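Long-range contact in KaiC-like domain-containing protein (Pyrococcus horikoshii, PDB 3BS4), which is of unknown function but carries a KaiC-like domain, probably of RecA-like fold, and binds a peptide of unknown identity: residues Lys45-Tyr59 against Arg139-Tyr151. Numbering follows the deposited sequence. Where two conformers were deposited one is given.
Sequences KLKSDNLVGMFSISY and RELYGFAISMSGY
Gly53 N donates to Tyr142 O (2.9 Å) and Phe55 N to Phe144 O, while Phe144 N and Ile146 N reach back to the carbonyls of Gly53 and Phe55. This exchange, with strand axes 4.7 Å apart and 19° from parallel, defines 51-56 and 141-146 as paired parallel strands. At their C-terminal end Ile146 O takes two amides: Ser58 N lies in the carbonyl plane on a lone pair, whereas Ile57 N comes from above that plane. The peptide before Ser147 is cis, and its nitrogen, Ser147 N, donates to Ser58 OG at 3.0 Å.

Polar side chains tie the other end. Asp49, the C-prime residue of the Schellman motif ending helix 34-47, forms a salt bridge from OD2 to Arg139 NH2 (2.9 Å), its carboxylate turned 80° from the guanidinium; OD1 pairs with Arg83. Asn50 ND2 bonds Lys45 O, which fixes the amide so that OD1 receives Glu140 N at 3.1 Å.

The pair lies inside the mixed sheet, between strands 84-87 and 184-190, as in the RecA-like core expected of a KaiC-like domain. Helix 34-47 packs on the Val52 and Phe144 face, helix 115-132 on that of Leu51 and Phe55.

Lys45, bent at chi2 (-57°), lays CD over one Tyr142 face in a CH-pi contact, 3.9 Å from the ring centroid, and NZ bonds Tyr142 OH (3.1 Å) besides its salt bridge to Glu6. A leucine in place of Tyr142 would probably leave the Lys45 methylenes poorly covered and NZ short of one acceptor. Val52 CG1 meets Phe144 CD2 at 3.7 Å. Ile57 CG2 sits over a face of Tyr151; the Tyr151 hydroxyl bonds a polar side chain of the bound peptide, an aromatic side chain of which meets the Phe55 ring.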
ATOM      1  N   LYS A  45     -10.230   3.168  -5.327  1.00 21.13           N
ATOM      2  CA  LYS A  45     -10.781   1.951  -4.725  1.00 20.52           C
ATOM      3  C   LYS A  45     -11.793   2.310  -3.635  1.00 21.10           C
ATOM      4  O   LYS A  45     -12.829   1.640  -3.498  1.00 21.87           O
ATOM      5  CB  LYS A  45      -9.673   1.039  -4.172  1.00 20.36           C
ATOM      6  CG  LYS A  45      -8.692   0.549  -5.231  1.00 20.48           C
ATOM      7  CD  LYS A  45      -9.412  -0.190  -6.345  1.00 22.02           C
ATOM      8  CE  LYS A  45      -8.462  -0.957  -7.253  1.00 24.77           C
ATOM      9  NZ  LYS A  45      -9.199  -1.545  -8.418  1.00 24.59           N
ATOM     10  N   LEU A  46     -11.496   3.371  -2.885  1.00 20.39           N
ATOM     11  CA  LEU A  46     -12.414   3.860  -1.855  1.00 21.32           C
ATOM     12  C   LEU A  46     -13.688   4.412  -2.484  1.00 21.92           C
ATOM     13  O   LEU A  46     -14.798   4.089  -2.030  1.00 22.32           O
ATOM     14  CB  LEU A  46     -11.759   4.937  -1.006  1.00 21.96           C
ATOM     15  CG  LEU A  46     -10.819   4.468   0.104  1.00 22.88           C
ATOM     16  CD1 LEU A  46     -10.043   5.651   0.673  1.00 25.57           C
ATOM     17  CD2 LEU A  46     -11.623   3.740   1.186  1.00 24.05           C
ATOM     18  N   LYS A  47     -13.531   5.219  -3.531  1.00 22.59           N
ATOM     19  CA  LYS A  47     -14.689   5.890  -4.154  1.00 23.56           C
ATOM     20  C   LYS A  47     -15.598   4.906  -4.872  1.00 23.93           C
ATOM     21  O   LYS A  47     -16.769   5.214  -5.123  1.00 25.08           O
ATOM     22  CB  LYS A  47     -14.242   6.987  -5.129  1.00 23.72           C
ATOM     23  CG  LYS A  47     -13.790   8.235  -4.458  1.00 24.34           C
ATOM     24  CD  LYS A  47     -13.165   9.162  -5.490  1.00 27.73           C
ATOM     25  CE  LYS A  47     -12.754  10.465  -4.885  1.00 28.51           C
ATOM     26  NZ  LYS A  47     -12.042  11.298  -5.899  1.00 30.84           N
ATOM     27  N   SER A  48     -15.067   3.729  -5.195  1.00 23.71           N
ATOM     28  CA  SER A  48     -15.833   2.670  -5.844  0.50 23.97           C
ATOM     29  C   SER A  48     -16.457   1.697  -4.833  1.00 23.61           C
ATOM     30  O   SER A  48     -16.873   0.587  -5.192  1.00 24.37           O
ATOM     31  CB  SER A  48     -14.954   1.927  -6.850  0.50 23.86           C
ATOM     32  OG  SER A  48     -14.533   2.803  -7.874  0.50 24.24           O
ATOM     33  N   ASP A  49     -16.508   2.116  -3.571  1.00 23.64           N
ATOM     34  CA  ASP A  49     -17.168   1.382  -2.478  1.00 23.86           C
ATOM     35  C   ASP A  49     -16.557   0.014  -2.161  1.00 23.36           C
ATOM     36  O   ASP A  49     -17.268  -0.938  -1.868  1.00 24.77           O
ATOM     37  CB  ASP A  49     -18.686   1.252  -2.738  1.00 24.57           C
ATOM     38  CG  ASP A  49     -19.478   0.933  -1.478  1.00 25.97           C
ATOM     39  OD1 ASP A  49     -19.250   1.587  -0.437  1.00 30.03           O
ATOM     40  OD2 ASP A  49     -20.350   0.037  -1.533  1.00 27.99           O
ATOM     41  N   ASN A  50     -15.233  -0.088  -2.236  1.00 21.99           N
ATOM     42  CA  ASN A  50     -14.550  -1.308  -1.813  1.00 20.68           C
ATOM     43  C   ASN A  50     -14.108  -1.175  -0.372  1.00 19.86           C
ATOM     44  O   ASN A  50     -14.222  -0.100   0.206  1.00 21.55           O
ATOM     45  CB  ASN A  50     -13.348  -1.562  -2.730  1.00 20.86           C
ATOM     46  CG  ASN A  50     -13.782  -1.932  -4.120  1.00 22.52           C
ATOM     47  OD1 ASN A  50     -14.356  -2.994  -4.327  1.00 25.15           O
ATOM     48  ND2 ASN A  50     -13.538  -1.043  -5.083  1.00 26.14           N
ATOM     49  N   LEU A  51     -13.622  -2.268   0.210  1.00 18.67           N
ATOM     50  CA  LEU A  51     -13.067  -2.214   1.556  1.00 18.19           C
ATOM     51  C   LEU A  51     -11.567  -1.982   1.462  1.00 18.23           C
ATOM     52  O   LEU A  51     -10.919  -2.567   0.607  1.00 17.91           O
ATOM     53  CB  LEU A  51     -13.342  -3.511   2.294  1.00 18.42           C
ATOM     54  CG  LEU A  51     -14.829  -3.881   2.434  1.00 18.32           C
ATOM     55  CD1 LEU A  51     -14.925  -5.189   3.182  1.00 19.81           C
ATOM     56  CD2 LEU A  51     -15.644  -2.781   3.107  1.00 22.07           C
ATOM     57  N   VAL A  52     -11.039  -1.121   2.324  1.00 17.91           N
ATOM     58  CA  VAL A  52      -9.619  -0.785   2.255  1.00 17.59           C
ATOM     59  C   VAL A  52      -9.052  -0.815   3.653  1.00 17.93           C
ATOM     60  O   VAL A  52      -9.641  -0.245   4.570  1.00 17.98           O
ATOM     61  CB  VAL A  52      -9.430   0.601   1.615  1.00 17.66           C
ATOM     62  CG1 VAL A  52      -7.963   1.056   1.704  1.00 20.39           C
ATOM     63  CG2 VAL A  52      -9.908   0.581   0.148  1.00 17.81           C
ATOM     64  N   GLY A  53      -7.918  -1.490   3.816  1.00 17.43           N
ATOM     65  CA  GLY A  53      -7.173  -1.434   5.067  1.00 16.96           C
ATOM     66  C   GLY A  53      -5.869  -0.729   4.745  1.00 17.59           C
ATOM     67  O   GLY A  53      -5.258  -1.033   3.718  1.00 17.98           O
ATOM     68  N   MET A  54      -5.472   0.219   5.589  1.00 16.94           N
ATOM     69  CA  MET A  54      -4.205   0.939   5.400  1.00 18.06           C
ATOM     70  C   MET A  54      -3.288   0.696   6.590  1.00 17.26           C
ATOM     71  O   MET A  54      -3.700   0.871   7.744  1.00 17.56           O
ATOM     72  CB  MET A  54      -4.469   2.443   5.284  1.00 17.77           C
ATOM     73  CG  MET A  54      -3.228   3.272   4.984  1.00 19.77           C
ATOM     74  SD  MET A  54      -3.618   5.041   5.080  1.00 24.61           S
ATOM     75  CE  MET A  54      -5.213   5.008   4.195  1.00 13.01           C
ATOM     76  N   PHE A  55      -2.042   0.319   6.304  1.00 16.13           N
ATOM     77  CA  PHE A  55      -1.000   0.300   7.337  1.00 16.27           C
ATOM     78  C   PHE A  55      -0.260   1.604   7.190  1.00 15.84           C
ATOM     79  O   PHE A  55       0.525   1.787   6.257  1.00 15.58           O
ATOM     80  CB  PHE A  55      -0.090  -0.917   7.141  1.00 16.60           C
ATOM     81  CG  PHE A  55      -0.859  -2.205   7.170  1.00 18.54           C
ATOM     82  CD1 PHE A  55      -1.136  -2.825   8.390  1.00 23.10           C
ATOM     83  CD2 PHE A  55      -1.390  -2.726   6.003  1.00 20.63           C
ATOM     84  CE1 PHE A  55      -1.884  -4.008   8.430  1.00 25.36           C
ATOM     85  CE2 PHE A  55      -2.149  -3.892   6.025  1.00 24.57           C
ATOM     86  CZ  PHE A  55      -2.392  -4.533   7.250  1.00 24.66           C
ATOM     87  N   SER A  56      -0.566   2.539   8.086  1.00 15.00           N
ATOM     88  CA  SER A  56      -0.066   3.904   7.948  1.00 14.90           C
ATOM     89  C   SER A  56       1.210   4.027   8.755  1.00 15.34           C
ATOM     90  O   SER A  56       1.174   4.318   9.940  1.00 16.10           O
ATOM     91  CB  SER A  56      -1.129   4.888   8.420  1.00 15.30           C
ATOM     92  OG  SER A  56      -0.706   6.202   8.141  1.00 15.56           O
ATOM     93  N   ILE A  57       2.331   3.729   8.093  1.00 14.76           N
ATOM     94  CA  ILE A  57       3.618   3.506   8.745  1.00 14.79           C
ATOM     95  C   ILE A  57       4.453   4.784   8.794  1.00 15.16           C
ATOM     96  O   ILE A  57       5.104   5.069   9.803  1.00 15.89           O
ATOM     97  CB  ILE A  57       4.409   2.417   7.960  1.00 14.41           C
ATOM     98  CG1 ILE A  57       3.654   1.061   7.971  1.00 14.72           C
ATOM     99  CG2 ILE A  57       5.852   2.258   8.484  1.00 14.32           C
ATOM    100  CD1 ILE A  57       3.889   0.205   6.721  1.00 14.53           C
ATOM    101  N   SER A  58       4.435   5.542   7.698  1.00 14.44           N
ATOM    102  CA  SER A  58       5.442   6.575   7.470  1.00 14.91           C
ATOM    103  C   SER A  58       5.029   7.997   7.805  1.00 15.66           C
ATOM    104  O   SER A  58       5.921   8.854   7.981  1.00 15.85           O
ATOM    105  CB  SER A  58       5.927   6.540   6.020  1.00 15.11           C
ATOM    106  OG  SER A  58       6.684   5.381   5.769  1.00 16.47           O
ATOM    107  N   TYR A  59       3.715   8.255   7.849  1.00 15.46           N
ATOM    108  CA  TYR A  59       3.200   9.627   7.970  1.00 16.27           C
ATOM    109  C   TYR A  59       2.218   9.751   9.118  1.00 16.98           C
ATOM    110  O   TYR A  59       1.458   8.814   9.395  1.00 16.49           O
ATOM    111  CB  TYR A  59       2.531  10.094   6.648  1.00 17.20           C
ATOM    112  CG  TYR A  59       3.491   9.983   5.499  1.00 17.93           C
ATOM    113  CD1 TYR A  59       4.558  10.875   5.391  1.00 19.32           C
ATOM    114  CD2 TYR A  59       3.409   8.921   4.591  1.00 19.52           C
ATOM    115  CE1 TYR A  59       5.490  10.764   4.382  1.00 20.80           C
ATOM    116  CE2 TYR A  59       4.342   8.792   3.577  1.00 18.92           C
ATOM    117  CZ  TYR A  59       5.382   9.720   3.483  1.00 20.98           C
ATOM    118  OH  TYR A  59       6.349   9.646   2.500  1.00 23.80           O
ATOM    119  N   ARG A 139     -18.006  -6.736  -2.646  1.00 24.04           N
ATOM    120  CA  ARG A 139     -16.868  -5.820  -2.545  1.00 23.76           C
ATOM    121  C   ARG A 139     -15.559  -6.558  -2.699  1.00 23.13           C
ATOM    122  O   ARG A 139     -15.487  -7.777  -2.520  1.00 23.95           O
ATOM    123  CB  ARG A 139     -16.867  -5.083  -1.204  1.00 23.23           C
ATOM    124  CG  ARG A 139     -17.946  -4.055  -1.120  1.00 24.27           C
ATOM    125  CD  ARG A 139     -17.875  -3.238   0.149  1.00 23.44           C
ATOM    126  NE  ARG A 139     -18.994  -2.305   0.169  1.00 23.38           N
ATOM    127  CZ  ARG A 139     -20.200  -2.604   0.643  1.00 25.49           C
ATOM    128  NH1 ARG A 139     -20.423  -3.795   1.190  1.00 24.15           N
ATOM    129  NH2 ARG A 139     -21.180  -1.699   0.583  1.00 26.24           N
ATOM    130  N   GLU A 140     -14.533  -5.807  -3.092  1.00 22.22           N
ATOM    131  CA  GLU A 140     -13.163  -6.284  -3.012  1.00 22.14           C
ATOM    132  C   GLU A 140     -12.478  -5.655  -1.801  1.00 20.38           C
ATOM    133  O   GLU A 140     -12.827  -4.549  -1.388  1.00 20.05           O
ATOM    134  CB  GLU A 140     -12.398  -5.958  -4.297  1.00 22.38           C
ATOM    135  CG  GLU A 140     -12.797  -6.820  -5.487  1.00 26.10           C
ATOM    136  CD  GLU A 140     -12.500  -8.297  -5.295  1.00 29.13           C
ATOM    137  OE1 GLU A 140     -11.560  -8.657  -4.542  1.00 30.83           O
ATOM    138  OE2 GLU A 140     -13.215  -9.122  -5.913  1.00 31.67           O
ATOM    139  N   LEU A 141     -11.516  -6.389  -1.232  1.00 20.54           N
ATOM    140  CA  LEU A 141     -10.687  -5.889  -0.137  1.00 19.99           C
ATOM    141  C   LEU A 141      -9.300  -5.560  -0.665  1.00 18.53           C
ATOM    142  O   LEU A 141      -8.667  -6.376  -1.348  1.00 18.12           O
ATOM    143  CB  LEU A 141     -10.570  -6.918   0.995  1.00 20.40           C
ATOM    144  CG  LEU A 141      -9.637  -6.589   2.168  1.00 21.18           C
ATOM    145  CD1 LEU A 141     -10.070  -5.328   2.929  1.00 22.05           C
ATOM    146  CD2 LEU A 141      -9.517  -7.795   3.112  1.00 21.70           C
ATOM    147  N   TYR A 142      -8.847  -4.356  -0.351  1.00 17.70           N
ATOM    148  CA  TYR A 142      -7.503  -3.932  -0.742  1.00 18.18           C
ATOM    149  C   TYR A 142      -6.745  -3.528   0.496  1.00 17.77           C
ATOM    150  O   TYR A 142      -7.337  -2.985   1.418  1.00 18.82           O
ATOM    151  CB  TYR A 142      -7.576  -2.730  -1.676  1.00 18.74           C
ATOM    152  CG  TYR A 142      -8.207  -3.062  -2.995  1.00 18.87           C
ATOM    153  CD1 TYR A 142      -7.454  -3.632  -4.019  1.00 17.94           C
ATOM    154  CD2 TYR A 142      -9.569  -2.819  -3.222  1.00 18.92           C
ATOM    155  CE1 TYR A 142      -8.044  -3.950  -5.256  1.00 18.30           C
ATOM    156  CE2 TYR A 142     -10.156  -3.143  -4.438  1.00 18.59           C
ATOM    157  CZ  TYR A 142      -9.396  -3.696  -5.448  1.00 19.14           C
ATOM    158  OH  TYR A 142      -9.978  -3.993  -6.665  1.00 21.91           O
ATOM    159  N   GLY A 143      -5.436  -3.778   0.508  1.00 16.51           N
ATOM    160  CA  GLY A 143      -4.564  -3.246   1.563  1.00 16.03           C
ATOM    161  C   GLY A 143      -3.530  -2.328   0.951  1.00 14.80           C
ATOM    162  O   GLY A 143      -3.111  -2.519  -0.206  1.00 15.12           O
ATOM    163  N   PHE A 144      -3.148  -1.310   1.719  1.00 14.15           N
ATOM    164  CA  PHE A 144      -2.080  -0.385   1.305  1.00 14.12           C
ATOM    165  C   PHE A 144      -1.123  -0.206   2.451  1.00 14.77           C
ATOM    166  O   PHE A 144      -1.579   0.086   3.562  1.00 15.12           O
ATOM    167  CB  PHE A 144      -2.676   0.974   0.935  1.00 15.44           C
ATOM    168  CG  PHE A 144      -3.529   0.930  -0.306  1.00 15.38           C
ATOM    169  CD1 PHE A 144      -3.000   1.307  -1.531  1.00 16.85           C
ATOM    170  CD2 PHE A 144      -4.851   0.480  -0.255  1.00 16.43           C
ATOM    171  CE1 PHE A 144      -3.763   1.244  -2.695  1.00 17.89           C
ATOM    172  CE2 PHE A 144      -5.632   0.414  -1.425  1.00 16.79           C
ATOM    173  CZ  PHE A 144      -5.085   0.798  -2.641  1.00 17.89           C
ATOM    174  N   ALA A 145       0.181  -0.397   2.217  1.00 13.67           N
ATOM    175  CA  ALA A 145       1.194  -0.132   3.267  1.00 13.98           C
ATOM    176  C   ALA A 145       2.054   1.064   2.854  1.00 14.20           C
ATOM    177  O   ALA A 145       2.821   0.971   1.879  1.00 15.18           O
ATOM    178  CB  ALA A 145       2.082  -1.371   3.500  1.00 13.99           C
ATOM    179  N   ILE A 146       1.892   2.163   3.602  1.00 14.66           N
ATOM    180  CA  ILE A 146       2.484   3.440   3.245  0.50 14.55           C
ATOM    181  C   ILE A 146       3.372   3.925   4.396  1.00 14.05           C
ATOM    182  O   ILE A 146       2.885   4.496   5.369  1.00 13.68           O
ATOM    183  CB  ILE A 146       1.416   4.512   2.917  0.50 14.89           C
ATOM    184  CG1 ILE A 146       0.372   3.967   1.923  0.50 15.85           C
ATOM    185  CG2 ILE A 146       2.092   5.771   2.380  0.50 15.23           C
ATOM    186  CD1 ILE A 146      -0.872   4.829   1.764  0.50 15.33           C
ATOM    187  N   SER A 147       4.677   3.664   4.319  1.00 13.96           N
ATOM    188  CA  SER A 147       5.355   2.906   3.286  1.00 13.70           C
ATOM    189  C   SER A 147       6.365   1.965   3.885  1.00 14.23           C
ATOM    190  O   SER A 147       6.721   2.104   5.067  1.00 14.72           O
ATOM    191  CB  SER A 147       6.253   3.897   2.506  1.00 14.58           C
ATOM    192  OG  SER A 147       5.465   4.932   1.926  1.00 16.79           O
ATOM    193  N   MET A 148       6.761   0.929   3.161  1.00 14.52           N
ATOM    194  CA  MET A 148       7.304  -0.266   3.775  1.00 14.94           C
ATOM    195  C   MET A 148       8.763   0.223   4.067  1.00 15.18           C
ATOM    196  O   MET A 148       9.451  -0.266   4.978  1.00 15.13           O
ATOM    197  CB  MET A 148       7.376  -1.406   2.766  1.00 14.66           C
ATOM    198  CG  MET A 148       6.032  -2.109   2.555  1.00 15.79           C
ATOM    199  SD  MET A 148       5.404  -2.925   4.052  1.00  6.98           S
ATOM    200  CE  MET A 148       6.645  -4.259   4.169  1.00 16.30           C
ATOM    201  N   SER A 149       9.235   1.220   3.307  1.00 15.66           N
ATOM    202  CA  SER A 149      10.548   1.836   3.546  1.00 16.00           C
ATOM    203  C   SER A 149      10.628   2.519   4.921  1.00 16.05           C
ATOM    204  O   SER A 149      11.722   2.716   5.472  1.00 17.10           O
ATOM    205  CB  SER A 149      10.897   2.824   2.399  1.00 15.62           C
ATOM    206  OG  SER A 149       9.801   3.695   2.133  1.00 15.33           O
ATOM    207  N   GLY A 150       9.469   2.855   5.493  1.00 15.35           N
ATOM    208  CA  GLY A 150       9.412   3.478   6.816  1.00 15.06           C
ATOM    209  C   GLY A 150       9.980   2.613   7.927  1.00 15.08           C
ATOM    210  O   GLY A 150      10.417   3.137   8.960  1.00 15.89           O
ATOM    211  N   TYR A 151       9.968   1.291   7.749  1.00 14.73           N
ATOM    212  CA  TYR A 151      10.488   0.404   8.804  1.00 14.70           C
ATOM    213  C   TYR A 151      11.963   0.647   9.085  1.00 15.66           C
ATOM    214  O   TYR A 151      12.416   0.365  10.172  1.00 16.24           O
ATOM    215  CB  TYR A 151      10.227  -1.063   8.465  1.00 14.92           C
ATOM    216  CG  TYR A 151       8.764  -1.395   8.577  1.00 13.53           C
ATOM    217  CD1 TYR A 151       8.094  -1.224   9.789  1.00 15.00           C
ATOM    218  CD2 TYR A 151       8.039  -1.858   7.462  1.00 13.84           C
ATOM    219  CE1 TYR A 151       6.733  -1.513   9.911  1.00 15.08           C
ATOM    220  CE2 TYR A 151       6.663  -2.140   7.579  1.00 14.02           C
ATOM    221  CZ  TYR A 151       6.034  -1.971   8.801  1.00 15.52           C
ATOM    222  OH  TYR A 151       4.682  -2.224   8.953  1.00 15.89           O
TER
HETATM  223  O   HOH W   1     -12.562  -3.751  -7.188  1.00 36.19           O
HETATM  224  O   HOH W   2       1.576   6.745   6.531  1.00 15.72           O